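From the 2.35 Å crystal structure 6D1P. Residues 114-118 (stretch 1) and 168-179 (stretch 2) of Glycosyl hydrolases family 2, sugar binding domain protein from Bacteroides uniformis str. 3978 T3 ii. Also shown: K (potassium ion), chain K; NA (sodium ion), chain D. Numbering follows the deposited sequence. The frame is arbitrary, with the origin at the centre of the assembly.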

# COMPACT_ATOMS: atom_id res chain seq x y z
N ALA A 114 7.11 -11.44 16.35
CA ALA A 114 6.25 -10.57 15.56
C ALA A 114 6.99 -9.27 15.29
O ALA A 114 7.66 -8.75 16.19
N GLY A 115 6.85 -8.74 14.08
CA GLY A 115 7.58 -7.55 13.67
C GLY A 115 6.69 -6.36 13.37
O GLY A 115 5.54 -6.52 12.93
N GLN A 116 7.20 -5.16 13.64
CA GLN A 116 8.40 -4.97 14.45
C GLN A 116 7.95 -4.52 15.84
O GLN A 116 8.44 -5.01 16.86
N LYS A 117 6.99 -3.59 15.88
CA LYS A 117 6.32 -3.20 17.11
C LYS A 117 4.94 -3.85 17.14
O LYS A 117 4.28 -3.97 16.11
N THR A 118 4.50 -4.26 18.33
CA THR A 118 3.26 -5.03 18.45
C THR A 118 2.47 -4.55 19.66
O THR A 118 3.05 -4.24 20.71
N CYS A 168 0.30 -4.79 14.56
CA CYS A 168 1.72 -4.92 14.25
C CYS A 168 2.16 -3.78 13.35
O CYS A 168 1.40 -3.32 12.50
N ASP A 169 3.38 -3.32 13.55
CA ASP A 169 3.88 -2.20 12.77
C ASP A 169 5.35 -2.44 12.43
O ASP A 169 6.15 -2.78 13.31
N ASN A 170 5.69 -2.27 11.15
CA ASN A 170 7.07 -2.26 10.68
C ASN A 170 7.37 -0.97 9.92
O ASN A 170 8.03 -0.97 8.88
N SER A 171 6.87 0.15 10.43
CA SER A 171 7.30 1.45 9.92
C SER A 171 8.80 1.63 10.12
O SER A 171 9.40 1.09 11.05
N ARG A 172 9.41 2.40 9.22
CA ARG A 172 10.81 2.76 9.37
C ARG A 172 11.02 3.57 10.64
O ARG A 172 10.31 4.53 10.90
N ASP A 173 12.04 3.19 11.42
CA ASP A 173 12.29 3.89 12.68
C ASP A 173 13.79 3.85 12.97
O ASP A 173 14.32 2.80 13.36
N THR A 174 14.48 4.98 12.81
CA THR A 174 15.93 4.92 12.98
C THR A 174 16.35 4.70 14.42
O THR A 174 17.52 4.39 14.65
N GLU A 175 15.44 4.83 15.38
CA GLU A 175 15.73 4.59 16.78
C GLU A 175 15.39 3.16 17.21
O GLU A 175 15.33 2.88 18.41
N MET A 176 15.16 2.29 16.24
CA MET A 176 14.88 0.88 16.46
C MET A 176 15.91 0.05 15.70
O MET A 176 16.22 0.35 14.54
N ILE A 177 16.45 -0.98 16.34
CA ILE A 177 17.36 -1.88 15.64
C ILE A 177 16.51 -3.01 15.08
O ILE A 177 15.47 -3.33 15.68
N PRO A 178 16.87 -3.62 13.92
CA PRO A 178 18.03 -3.29 13.09
C PRO A 178 17.80 -2.08 12.21
O PRO A 178 16.69 -1.62 12.05
N SER A 179 18.87 -1.61 11.59
CA SER A 179 18.81 -0.44 10.74
C SER A 179 18.22 -0.78 9.39
O SER A 179 18.49 -1.84 8.81

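A short antiparallel pairing often leaves its side chains to extend the contact beyond the last strand residues, and this pair of stretches illustrates the principle. Ala114 contributes little, its CB lying 4.3 Å from SG of Cys168, an m rotamer. Gly115 has no side chain; its carbonyl O rests 3.6 Å from Cys168 CB. A cis peptide bond leads into Gln116, whose N donates to Asp169 O at 2.6 Å, an oxygen that also accepts from Lys117 N at 2.8 Å. The Gln116 side chain (m, m) points toward stretch 2: CB meets Met176 CE at 3.6 Å, CG meets Asn170 CB at 3.8 Å, and OE1 is linked through water 1 to Ile177 O.

Lys117 shares a sheet face with Asp169 (t), but its long chain (m, t, t, p) reaches past it, so that NZ forms a salt bridge with Asp173 OD2 at 2.8 Å and lies 3.5 Å from Met176 SD. Waters 2 and 3 join NZ to Asp169 OD2. Asp173 (t) is itself held in a type I turn, where its carbonyl O, with those of Met176 and Pro178, binds the potassium ion. Thr118 (m) occupies the other face with Cys168, OG1 lying 3.7 Å from SG.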

# COMPACT_ATOMS: atom_id res chain seq x y z
CB ALA A 114 4.92 -10.30 16.28
CB GLN A 116 9.35 -3.95 13.81
CG GLN A 116 9.93 -4.41 12.48
CD GLN A 116 11.03 -5.41 12.67
OE1 GLN A 116 11.79 -5.30 13.61
NE2 GLN A 116 11.11 -6.41 11.78
CB LYS A 117 6.18 -1.67 17.21
CG LYS A 117 7.46 -0.87 16.91
CD LYS A 117 7.28 0.59 17.35
CE LYS A 117 8.57 1.39 17.28
NZ LYS A 117 9.02 1.50 15.90
CB THR A 118 3.55 -6.54 18.56
OG1 THR A 118 4.32 -6.98 17.43
CG2 THR A 118 2.26 -7.33 18.61
CB CYS A 168 2.05 -6.25 13.56
SG CYS A 168 1.95 -7.65 14.65
CB ASP A 169 3.70 -0.88 13.53
CG ASP A 169 4.35 0.28 12.83
OD1 ASP A 169 3.65 0.98 12.07
OD2 ASP A 169 5.57 0.50 13.02
CB ASN A 170 7.39 -3.51 9.83
CG ASN A 170 6.71 -3.47 8.44
OD1 ASN A 170 5.68 -2.79 8.25
ND2 ASN A 170 7.29 -4.18 7.49
CB SER A 171 6.55 2.59 10.62
OG SER A 171 5.15 2.45 10.47
CB ARG A 172 11.26 3.57 8.16
CG ARG A 172 11.16 2.82 6.90
CD ARG A 172 11.54 3.67 5.73
NE ARG A 172 12.98 3.87 5.63
CZ ARG A 172 13.82 3.04 5.00
NH1 ARG A 172 13.36 1.92 4.44
NH2 ARG A 172 15.11 3.33 4.94
CB ASP A 173 11.48 3.24 13.80
CG ASP A 173 11.65 3.91 15.14
OD1 ASP A 173 12.48 4.84 15.26
OD2 ASP A 173 10.95 3.50 16.08
CB THR A 174 16.60 6.19 12.42
OG1 THR A 174 16.19 7.34 13.18
CG2 THR A 174 16.22 6.39 10.97
CB GLU A 175 14.98 5.60 17.66
CG GLU A 175 15.47 7.04 17.48
CD GLU A 175 16.91 7.28 17.99
OE1 GLU A 175 17.42 6.52 18.86
OE2 GLU A 175 17.54 8.26 17.52
CB MET A 176 13.45 0.55 15.99
CG MET A 176 12.97 -0.85 16.33
SD MET A 176 11.32 -1.14 15.68
CE MET A 176 11.62 -1.22 13.92
CB ILE A 177 18.49 -2.42 16.55
CG1 ILE A 177 17.93 -3.10 17.81
CG2 ILE A 177 19.46 -1.32 16.97
CD1 ILE A 177 18.98 -3.95 18.52
CB PRO A 178 18.18 -4.52 12.20
CG PRO A 178 16.75 -4.94 11.97
CD PRO A 178 16.09 -4.73 13.33
CB SER A 179 20.21 0.12 10.52
OG SER A 179 20.23 0.90 9.35
K K K . 15.43 0.63 12.16
NA NA D . 17.75 9.23 12.23
O HOH W 1 13.45 -5.32 15.53
O HOH W 2 8.29 -0.15 13.36
O HOH W 3 6.30 2.61 14.47
O HOH W 4 13.15 0.81 10.85
O HOH W 5 17.98 11.42 14.15
O HOH W 6 17.05 2.73 10.39